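Local coordinates for uncharacterized protein (Borrelia turicatae, PDB 5VJ4) that is of unknown function but is probably a lipid-anchored surface protein, differentially regulated in the tick-mammal transmission cycle of relapsing fever spirochetes, at residues A109-F114 / D138-L143; K122-I127 / K151-T156; V157-T162 / Y216-F221. All blocks are in the same frame, centred on the assembly; numbering follows the deposited sequence.

All three contacts join helices through largely apolar side chains, and they differ mainly in depth. Interaction 1 is the outermost, centred about 24 Å from the centre of the chain; it mixes leucines with an exposed asparagine and a ring edge that meets a backbone carbonyl. Interaction 2, about 15 Å from that centre, is built wholly from buried residues, isoleucine methyls beside a threonine methyl packed on an alanine. Interaction 3, at about 12 Å, sets a leucine and a threonine against backbone atoms and a phenylalanine. Interactions 2 and 3 share helix 145-171 and touch through Ala123, Val157 and Leu160. Interaction 1 meets interaction 2 where Leu140 packs on Ile124, but does not touch interaction 3.

Interaction 1 of 3, residues A109-F114 / D138-L143; sequences ALLDDF and DRLNKL. With SO4 (sulfate ion), chain F.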
loop_
_atom_site.group_PDB
_atom_site.type_symbol
_atom_site.label_atom_id
_atom_site.label_comp_id
_atom_site.label_asym_id
_atom_site.label_seq_id
_atom_site.Cartn_x
_atom_site.Cartn_y
_atom_site.Cartn_z
ATOM N N ALA A 109 -23.758 -22.711 19.861
ATOM C CA ALA A 109 -24.368 -24.010 19.898
ATOM C C ALA A 109 -23.695 -24.917 18.886
ATOM O O ALA A 109 -23.310 -26.044 19.221
ATOM C CB ALA A 109 -25.843 -23.911 19.641
ATOM N N LEU A 110 -23.505 -24.404 17.673
ATOM C CA LEU A 110 -22.803 -25.149 16.632
ATOM C C LEU A 110 -21.366 -25.536 17.045
ATOM O O LEU A 110 -20.949 -26.683 16.860
ATOM C CB LEU A 110 -22.819 -24.369 15.327
ATOM C CG LEU A 110 -22.027 -24.925 14.158
ATOM C CD1 LEU A 110 -22.605 -26.262 13.713
ATOM C CD2 LEU A 110 -22.007 -23.909 13.020
ATOM N N LEU A 111 -20.629 -24.601 17.637
ATOM C CA LEU A 111 -19.277 -24.919 18.078
ATOM C C LEU A 111 -19.266 -26.003 19.142
ATOM O O LEU A 111 -18.374 -26.851 19.134
ATOM C CB LEU A 111 -18.497 -23.680 18.539
ATOM C CG LEU A 111 -18.290 -22.501 17.562
ATOM C CD1 LEU A 111 -17.670 -21.305 18.279
ATOM C CD2 LEU A 111 -17.450 -22.884 16.349
ATOM N N ASP A 112 -20.268 -25.991 20.026
ATOM C CA ASP A 112 -20.440 -27.032 21.057
ATOM C C ASP A 112 -20.745 -28.377 20.410
ATOM O O ASP A 112 -20.127 -29.386 20.743
ATOM C CB ASP A 112 -21.536 -26.644 22.044
ATOM C CG ASP A 112 -21.038 -25.733 23.164
ATOM O OD1 ASP A 112 -19.829 -25.414 23.205
ATOM O OD2 ASP A 112 -21.871 -25.343 24.019
ATOM N N ASP A 113 -21.650 -28.368 19.439
ATOM C CA ASP A 113 -21.917 -29.546 18.609
ATOM C C ASP A 113 -20.653 -30.111 17.946
ATOM O O ASP A 113 -20.626 -31.272 17.587
ATOM C CB ASP A 113 -22.929 -29.161 17.528
ATOM C CG ASP A 113 -23.563 -30.345 16.853
ATOM O OD1 ASP A 113 -23.393 -31.480 17.353
ATOM O OD2 ASP A 113 -24.251 -30.123 15.820
ATOM N N PHE A 114 -19.620 -29.283 17.782
ATOM C CA PHE A 114 -18.375 -29.681 17.096
ATOM C C PHE A 114 -17.250 -30.117 18.032
ATOM O O PHE A 114 -16.276 -30.758 17.614
ATOM C CB PHE A 114 -17.864 -28.534 16.215
ATOM C CG PHE A 114 -18.551 -28.421 14.882
ATOM C CD1 PHE A 114 -19.657 -29.214 14.550
ATOM C CD2 PHE A 114 -18.116 -27.473 13.958
ATOM C CE1 PHE A 114 -20.278 -29.083 13.309
ATOM C CE2 PHE A 114 -18.754 -27.332 12.726
ATOM C CZ PHE A 114 -19.825 -28.146 12.396
ATOM N N ASP A 138 -22.662 -19.673 8.582
ATOM C CA ASP A 138 -22.953 -20.235 7.266
ATOM C C ASP A 138 -21.783 -21.038 6.740
ATOM O O ASP A 138 -21.989 -22.136 6.218
ATOM C CB ASP A 138 -23.355 -19.149 6.263
ATOM C CG ASP A 138 -24.711 -18.530 6.577
ATOM O OD1 ASP A 138 -25.674 -19.292 6.788
ATOM O OD2 ASP A 138 -24.820 -17.282 6.598
ATOM N N ARG A 139 -20.563 -20.515 6.916
ATOM C CA ARG A 139 -19.387 -21.197 6.405
ATOM C C ARG A 139 -19.148 -22.460 7.188
ATOM O O ARG A 139 -19.119 -23.543 6.594
ATOM C CB ARG A 139 -18.149 -20.305 6.416
ATOM C CG ARG A 139 -16.984 -20.844 5.603
ATOM C CD ARG A 139 -17.169 -20.622 4.098
ATOM N NE ARG A 139 -15.905 -20.825 3.372
ATOM C CZ ARG A 139 -15.394 -21.998 2.956
ATOM N NH1 ARG A 139 -16.008 -23.148 3.170
ATOM N NH2 ARG A 139 -14.247 -22.026 2.306
ATOM N N LEU A 140 -19.017 -22.331 8.515
ATOM C CA LEU A 140 -18.594 -23.476 9.341
ATOM C C LEU A 140 -19.565 -24.657 9.290
ATOM O O LEU A 140 -19.182 -25.820 9.428
ATOM C CB LEU A 140 -18.364 -23.048 10.780
ATOM C CG LEU A 140 -17.192 -22.114 11.058
ATOM C CD1 LEU A 140 -17.009 -21.893 12.555
ATOM C CD2 LEU A 140 -15.932 -22.705 10.471
ATOM N N ASN A 141 -20.827 -24.344 9.056
ATOM C CA ASN A 141 -21.872 -25.322 9.110
ATOM C C ASN A 141 -21.703 -26.370 8.023
ATOM O O ASN A 141 -21.688 -27.568 8.316
ATOM C CB ASN A 141 -23.202 -24.594 8.983
ATOM C CG ASN A 141 -24.376 -25.447 9.340
ATOM O OD1 ASN A 141 -24.290 -26.365 10.177
ATOM N ND2 ASN A 141 -25.496 -25.146 8.704
ATOM N N LYS A 142 -21.521 -25.899 6.793
ATOM C CA LYS A 142 -21.386 -26.758 5.629
ATOM C C LYS A 142 -20.111 -27.621 5.588
ATOM O O LYS A 142 -19.927 -28.346 4.615
ATOM C CB LYS A 142 -21.492 -25.902 4.357
ATOM C CG LYS A 142 -22.926 -25.590 3.939
ATOM C CD LYS A 142 -23.029 -25.182 2.474
ATOM C CE LYS A 142 -24.329 -25.676 1.837
ATOM N NZ LYS A 142 -24.381 -25.401 0.370
ATOM N N LEU A 143 -19.270 -27.573 6.634
ATOM C CA LEU A 143 -17.943 -28.185 6.614
ATOM C C LEU A 143 -17.674 -29.374 7.539
ATOM O O LEU A 143 -16.849 -30.259 7.219
ATOM C CB LEU A 143 -16.875 -27.120 6.874
ATOM C CG LEU A 143 -16.279 -26.343 5.698
ATOM C CD1 LEU A 143 -15.328 -25.310 6.282
ATOM C CD2 LEU A 143 -15.573 -27.209 4.646
HETATM S S SO4 F . -12.758 -26.520 1.333
HETATM O O1 SO4 F . -13.102 -27.303 0.129
HETATM O O2 SO4 F . -11.286 -26.391 1.438
HETATM O O3 SO4 F . -13.147 -27.208 2.586
HETATM O O4 SO4 F . -13.460 -25.220 1.149
#
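Leu110 overlaps Asn141, at the end of helix 133-141, with both of its methyl groups. Its CG stands anti to the backbone N (chi1 174°), and the branch is spread so that Leu110 CD1 comes to 3.9 Å from Asn141 OD1 while CD2 lies 4.2 Å from Asn141 CA. The two side chains cross at about a right angle, so the amide oxygen meets a methyl tip rather than running alongside the leucine. Asn141 is solvent-exposed, and this edge of the contact therefore lies at the protein surface.

One turn further along, Phe114 uses two parts of its ring. Leu110 CG lies 4.2 Å above the plane of one ring face of Phe114, offset toward the rim, so Leu110 covers part of that face from within the same segment. The ring edge is turned to the other segment: Phe114 CE2 is 3.7 Å from Leu140 O, with the oxygen in the ring plane. The same carbonyl accepts the backbone bond from Leu143 N, so the aromatic C-H edge adds a second approach to an oxygen already engaged by the helix end.

Leu111 completes the apolar part, its CD2 meeting Leu140 CD1 at 3.9 Å as the two leucines cross obliquely. On the far side of helix 133-141, Arg139 is bent at chi2 and directs NH2 in a weak but nearly straight bond (167°) to O4 of a sulfate that probably came from the crystallisation liquor. Its guanidinium also bonds to the carbonyls of Phe200 and Ile205, and Thr207 N binds the same sulfate.

In this all-helical fold, helices 105-114 and 133-141 meet beside helix 118-128, where Leu140 packs on Ile124, and helix 145-171, where Phe114 touches Ala145 and Leu140 touches Val148.

Interaction 2 of 3, residues K122-I127 / K151-T156; sequences KAISYI and KIIKPT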
loop_
_atom_site.group_PDB
_atom_site.type_symbol
_atom_site.label_atom_id
_atom_site.label_comp_id
_atom_site.label_asym_id
_atom_site.label_seq_id
_atom_site.Cartn_x
_atom_site.Cartn_y
_atom_site.Cartn_z
ATOM N N LYS A 122 -12.447 -18.658 21.271
ATOM C CA LYS A 122 -11.683 -17.418 21.248
ATOM C C LYS A 122 -11.006 -17.207 19.875
ATOM O O LYS A 122 -10.939 -16.079 19.387
ATOM C CB LYS A 122 -10.643 -17.431 22.358
ATOM C CG LYS A 122 -11.062 -16.769 23.646
ATOM C CD LYS A 122 -10.098 -17.095 24.780
ATOM C CE LYS A 122 -10.205 -16.056 25.882
ATOM N NZ LYS A 122 -9.291 -16.375 27.004
ATOM N N ALA A 123 -10.526 -18.297 19.268
ATOM C CA ALA A 123 -9.901 -18.258 17.954
ATOM C C ALA A 123 -10.897 -17.852 16.887
ATOM O O ALA A 123 -10.656 -16.917 16.122
ATOM C CB ALA A 123 -9.260 -19.602 17.607
ATOM N N ILE A 124 -12.012 -18.565 16.829
ATOM C CA ILE A 124 -13.080 -18.228 15.898
ATOM C C ILE A 124 -13.466 -16.746 16.032
ATOM O O ILE A 124 -13.588 -16.048 15.042
ATOM C CB ILE A 124 -14.281 -19.163 16.075
ATOM C CG1 ILE A 124 -13.886 -20.581 15.655
ATOM C CG2 ILE A 124 -15.447 -18.706 15.237
ATOM C CD1 ILE A 124 -13.837 -20.826 14.165
ATOM N N SER A 125 -13.578 -16.249 17.255
ATOM C CA SER A 125 -13.877 -14.855 17.422
ATOM C C SER A 125 -12.790 -13.976 16.805
ATOM O O SER A 125 -13.084 -12.947 16.186
ATOM C CB SER A 125 -14.064 -14.509 18.876
ATOM O OG SER A 125 -14.027 -13.100 19.012
ATOM N N TYR A 126 -11.542 -14.393 16.963
ATOM C CA TYR A 126 -10.408 -13.681 16.369
ATOM C C TYR A 126 -10.480 -13.596 14.833
ATOM O O TYR A 126 -10.626 -12.496 14.310
ATOM C CB TYR A 126 -9.122 -14.337 16.807
ATOM C CG TYR A 126 -7.877 -13.693 16.299
ATOM C CD1 TYR A 126 -7.395 -12.515 16.882
ATOM C CD2 TYR A 126 -7.123 -14.301 15.272
ATOM C CE1 TYR A 126 -6.209 -11.941 16.434
ATOM C CE2 TYR A 126 -5.934 -13.747 14.824
ATOM C CZ TYR A 126 -5.493 -12.560 15.394
ATOM O OH TYR A 126 -4.343 -11.993 14.922
ATOM N N ILE A 127 -10.410 -14.727 14.117
ATOM C CA ILE A 127 -10.489 -14.652 12.670
ATOM C C ILE A 127 -11.813 -14.113 12.167
ATOM O O ILE A 127 -11.951 -13.824 10.982
ATOM C CB ILE A 127 -10.174 -15.963 11.955
ATOM C CG1 ILE A 127 -11.157 -17.044 12.372
ATOM C CG2 ILE A 127 -8.737 -16.347 12.215
ATOM C CD1 ILE A 127 -11.003 -18.305 11.551
ATOM N N LYS A 151 -8.247 -27.787 10.476
ATOM C CA LYS A 151 -7.760 -26.786 9.530
ATOM C C LYS A 151 -8.052 -25.361 9.917
ATOM O O LYS A 151 -7.343 -24.465 9.487
ATOM C CB LYS A 151 -8.338 -27.047 8.155
ATOM C CG LYS A 151 -7.954 -28.418 7.601
ATOM C CD LYS A 151 -6.449 -28.601 7.423
ATOM C CE LYS A 151 -6.167 -29.569 6.280
ATOM N NZ LYS A 151 -4.717 -29.848 6.093
ATOM N N ILE A 152 -9.097 -25.132 10.709
ATOM C CA ILE A 152 -9.371 -23.777 11.151
ATOM C C ILE A 152 -8.894 -23.531 12.564
ATOM O O ILE A 152 -8.082 -22.620 12.808
ATOM C CB ILE A 152 -10.839 -23.383 10.988
ATOM C CG1 ILE A 152 -11.317 -23.659 9.562
ATOM C CG2 ILE A 152 -11.048 -21.920 11.365
ATOM C CD1 ILE A 152 -10.459 -23.016 8.498
ATOM N N ILE A 153 -9.355 -24.360 13.486
ATOM C CA ILE A 153 -9.173 -24.024 14.892
ATOM C C ILE A 153 -7.738 -24.281 15.380
ATOM O O ILE A 153 -7.103 -23.383 15.928
ATOM C CB ILE A 153 -10.246 -24.680 15.782
ATOM C CG1 ILE A 153 -11.631 -24.376 15.201
ATOM C CG2 ILE A 153 -10.079 -24.206 17.213
ATOM C CD1 ILE A 153 -12.771 -24.352 16.171
ATOM N N LYS A 154 -7.222 -25.484 15.146
ATOM C CA LYS A 154 -5.857 -25.832 15.577
ATOM C C LYS A 154 -4.799 -24.830 15.090
ATOM O O LYS A 154 -4.069 -24.283 15.940
ATOM C CB LYS A 154 -5.492 -27.280 15.228
ATOM C CG LYS A 154 -5.966 -28.326 16.237
ATOM C CD LYS A 154 -5.539 -29.728 15.795
ATOM C CE LYS A 154 -5.883 -30.813 16.809
ATOM N NZ LYS A 154 -5.758 -32.161 16.185
ATOM N N PRO A 155 -4.753 -24.531 13.762
ATOM C CA PRO A 155 -3.775 -23.524 13.288
ATOM C C PRO A 155 -3.956 -22.167 13.935
ATOM O O PRO A 155 -2.964 -21.568 14.382
ATOM C CB PRO A 155 -4.043 -23.426 11.791
ATOM C CG PRO A 155 -4.661 -24.732 11.452
ATOM C CD PRO A 155 -5.538 -25.051 12.632
ATOM N N THR A 156 -5.203 -21.702 14.033
ATOM C CA THR A 156 -5.438 -20.390 14.625
ATOM C C THR A 156 -4.985 -20.365 16.070
ATOM O O THR A 156 -4.348 -19.393 16.529
ATOM C CB THR A 156 -6.891 -19.951 14.486
ATOM O OG1 THR A 156 -7.212 -19.875 13.090
ATOM C CG2 THR A 156 -7.070 -18.585 15.060
#
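Thr156 projects from helix 145-171 toward helix 118-128, and its CB already lies 3.9 Å from Ala123 CB. From there chi1 of -61° sets OG1 anti to the carbonyl carbon and thereby CG2 anti to the backbone N; Thr156 CG2 settles 3.5 Å from Ala123 CB and 4.0 Å from Ile127 CG2. The hydroxyl turns to its own helix: Thr156 OG1 donates to Ile152 O at 2.9 Å, in the carbonyl plane, while its flank rests against Ile127 CG2. The donation gives the hydroxyl of this buried residue a partner; Ile152 O accepts from Thr156 N as well.

The two helices of this all-alpha fold cross nearly at right angles, 95° between their directions, with axes 9.4 Å apart, so only a compact patch meets. The second helix is irregular here: a wider pi-type turn spans 151-153, and a kink follows at Pro155, whose N has no bond to the preceding turn.

Next to Thr156, Ile152 CG2 sits 3.6 Å from Ile127 CD1 and also faces Ile124 CD1, crossing both isoleucines at about a right angle. Ile124 CG1 meets Ile153 CD1 obliquely at 4.0 Å. Phe210 of helix 207-214 packs against Ile127, Ile152 and Thr156.

Interaction 3 of 3, residues V157-T162 / Y216-F221; sequences VSLLKT and YYAPRF
Val157 opens the segment on the face of helix 145-171 that packs against Ala123 of helix 118-128. Two residues on, Leu159 carries much of the contact with 216-221 through a single methyl. Its CG is anti to the backbone N (chi1 -175°), and chi2 of 54° places Leu159 CD1 against the backbone at Tyr217 and Ala218, 3.7 Å from Ala218 N. The same Leu159 CD1 lies 4.2 Å from Tyr217 CB and an equal distance from Ala218 CB. Leu159 CD1 also reaches the edge of the Phe221 ring, 4.0 Å from Phe221 CD2 and near the ring plane, so this is a methyl at an aromatic edge and not a CH-pi contact over the face.

Leu160 turns back to Ala123 and Tyr126. The long helix 145-171 is thus a shared element of the alpha-helical fold, packing on helix 118-128 along one face and on helix 218-222 along another; the nearest backbones of the present pair, at Leu159 CA and Ala218 CA, are 5.7 Å apart.

Thr162 points its CB into the interface. Its chi1 of -77° puts OG1 anti to the carbonyl carbon, so the methyl CG2 stands anti to the backbone N; Thr162 CG2 comes 3.4 Å from Ala218 O and 3.6 Å from Phe221 CB, crossing the phenylalanine obliquely. The hydroxyl flanks Ala218 instead, with Thr162 OG1 4.2 Å from Ala218 CB. Behind this surface, Arg220 lays NH1 over the centre of the Tyr217 ring and forms salt bridges to Asp245 and Asp283, while the Phe221 ring meets Tyr189 of helix 176-201 edge-to-face.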
loop_
_atom_site.group_PDB
_atom_site.type_symbol
_atom_site.label_atom_id
_atom_site.label_comp_id
_atom_site.label_asym_id
_atom_site.label_seq_id
_atom_site.Cartn_x
_atom_site.Cartn_y
_atom_site.Cartn_z
ATOM N N VAL A 157 -5.288 -21.443 16.788
ATOM C CA VAL A 157 -5.023 -21.466 18.223
ATOM C C VAL A 157 -3.528 -21.467 18.465
ATOM O O VAL A 157 -3.038 -20.738 19.338
ATOM C CB VAL A 157 -5.747 -22.619 18.941
ATOM C CG1 VAL A 157 -5.308 -22.689 20.393
ATOM C CG2 VAL A 157 -7.261 -22.400 18.890
ATOM N N SER A 158 -2.809 -22.254 17.667
ATOM C CA SER A 158 -1.351 -22.218 17.684
ATOM C C SER A 158 -0.846 -20.774 17.432
ATOM O O SER A 158 -0.049 -20.205 18.215
ATOM C CB SER A 158 -0.792 -23.219 16.673
ATOM O OG SER A 158 0.414 -22.719 16.138
ATOM N N LEU A 159 -1.347 -20.166 16.365
ATOM C CA LEU A 159 -1.006 -18.781 16.100
ATOM C C LEU A 159 -1.245 -17.852 17.297
ATOM O O LEU A 159 -0.421 -16.980 17.587
ATOM C CB LEU A 159 -1.756 -18.257 14.882
ATOM C CG LEU A 159 -1.349 -16.844 14.474
ATOM C CD1 LEU A 159 0.172 -16.768 14.282
ATOM C CD2 LEU A 159 -2.078 -16.464 13.209
ATOM N N LEU A 160 -2.361 -18.037 17.992
ATOM C CA LEU A 160 -2.675 -17.138 19.081
ATOM C C LEU A 160 -1.753 -17.364 20.262
ATOM O O LEU A 160 -1.393 -16.389 20.947
ATOM C CB LEU A 160 -4.128 -17.256 19.457
ATOM C CG LEU A 160 -5.055 -16.792 18.346
ATOM C CD1 LEU A 160 -6.500 -17.159 18.633
ATOM C CD2 LEU A 160 -4.919 -15.290 18.215
ATOM N N LYS A 161 -1.339 -18.629 20.474
ATOM C CA LYS A 161 -0.377 -18.957 21.551
ATOM C C LYS A 161 0.904 -18.172 21.289
ATOM O O LYS A 161 1.416 -17.470 22.195
ATOM C CB LYS A 161 -0.143 -20.479 21.701
ATOM N N THR A 162 1.372 -18.234 20.034
ATOM C CA THR A 162 2.559 -17.485 19.616
ATOM C C THR A 162 2.379 -15.992 19.855
ATOM O O THR A 162 3.226 -15.358 20.488
ATOM C CB THR A 162 2.924 -17.763 18.153
ATOM O OG1 THR A 162 3.564 -19.033 18.056
ATOM C CG2 THR A 162 3.874 -16.726 17.622
ATOM N N TYR A 216 2.078 -18.725 8.381
ATOM C CA TYR A 216 3.109 -17.819 7.920
ATOM C C TYR A 216 3.439 -16.743 8.960
ATOM O O TYR A 216 4.531 -16.152 8.918
ATOM C CB TYR A 216 2.724 -17.121 6.604
ATOM C CG TYR A 216 2.593 -18.001 5.370
ATOM C CD1 TYR A 216 3.306 -19.198 5.238
ATOM C CD2 TYR A 216 1.782 -17.610 4.304
ATOM C CE1 TYR A 216 3.201 -19.972 4.091
ATOM C CE2 TYR A 216 1.659 -18.392 3.155
ATOM C CZ TYR A 216 2.357 -19.571 3.062
ATOM O OH TYR A 216 2.226 -20.345 1.948
ATOM N N TYR A 217 2.505 -16.491 9.881
ATOM C CA TYR A 217 2.612 -15.327 10.761
ATOM C C TYR A 217 3.269 -15.660 12.093
ATOM O O TYR A 217 3.733 -14.766 12.788
ATOM C CB TYR A 217 1.245 -14.594 10.903
ATOM C CG TYR A 217 0.939 -13.732 9.680
ATOM C CD1 TYR A 217 0.269 -14.266 8.584
ATOM C CD2 TYR A 217 1.371 -12.397 9.595
ATOM C CE1 TYR A 217 0.024 -13.501 7.441
ATOM C CE2 TYR A 217 1.142 -11.625 8.446
ATOM C CZ TYR A 217 0.469 -12.182 7.369
ATOM O OH TYR A 217 0.219 -11.436 6.228
ATOM N N ALA A 218 3.320 -16.946 12.443
ATOM C CA ALA A 218 3.921 -17.368 13.706
ATOM C C ALA A 218 5.390 -16.908 13.839
ATOM O O ALA A 218 5.708 -16.189 14.806
ATOM C CB ALA A 218 3.769 -18.848 13.898
ATOM N N PRO A 219 6.268 -17.245 12.844
ATOM C CA PRO A 219 7.602 -16.684 12.838
ATOM C C PRO A 219 7.624 -15.170 13.021
ATOM O O PRO A 219 8.504 -14.648 13.728
ATOM C CB PRO A 219 8.078 -16.979 11.427
ATOM C CG PRO A 219 7.411 -18.237 11.069
ATOM C CD PRO A 219 6.054 -18.061 11.634
ATOM N N ARG A 220 6.663 -14.486 12.387
ATOM C CA ARG A 220 6.681 -13.046 12.330
ATOM C C ARG A 220 6.436 -12.442 13.707
ATOM O O ARG A 220 7.029 -11.409 14.041
ATOM C CB ARG A 220 5.737 -12.514 11.248
ATOM C CG ARG A 220 6.016 -13.108 9.869
ATOM C CD ARG A 220 4.977 -12.699 8.822
ATOM N NE ARG A 220 5.384 -13.071 7.479
ATOM C CZ ARG A 220 4.562 -13.482 6.516
ATOM N NH1 ARG A 220 3.268 -13.590 6.736
ATOM N NH2 ARG A 220 5.039 -13.822 5.316
ATOM N N PHE A 221 5.616 -13.118 14.513
ATOM C CA PHE A 221 5.376 -12.700 15.896
ATOM C C PHE A 221 6.554 -13.108 16.766
ATOM O O PHE A 221 7.093 -12.278 17.500
ATOM C CB PHE A 221 4.101 -13.314 16.440
ATOM C CG PHE A 221 2.852 -12.605 16.015
ATOM C CD1 PHE A 221 2.585 -11.325 16.440
ATOM C CD2 PHE A 221 1.906 -13.251 15.228
ATOM C CE1 PHE A 221 1.412 -10.674 16.061
ATOM C CE2 PHE A 221 0.733 -12.611 14.841
ATOM C CZ PHE A 221 0.488 -11.317 15.256
#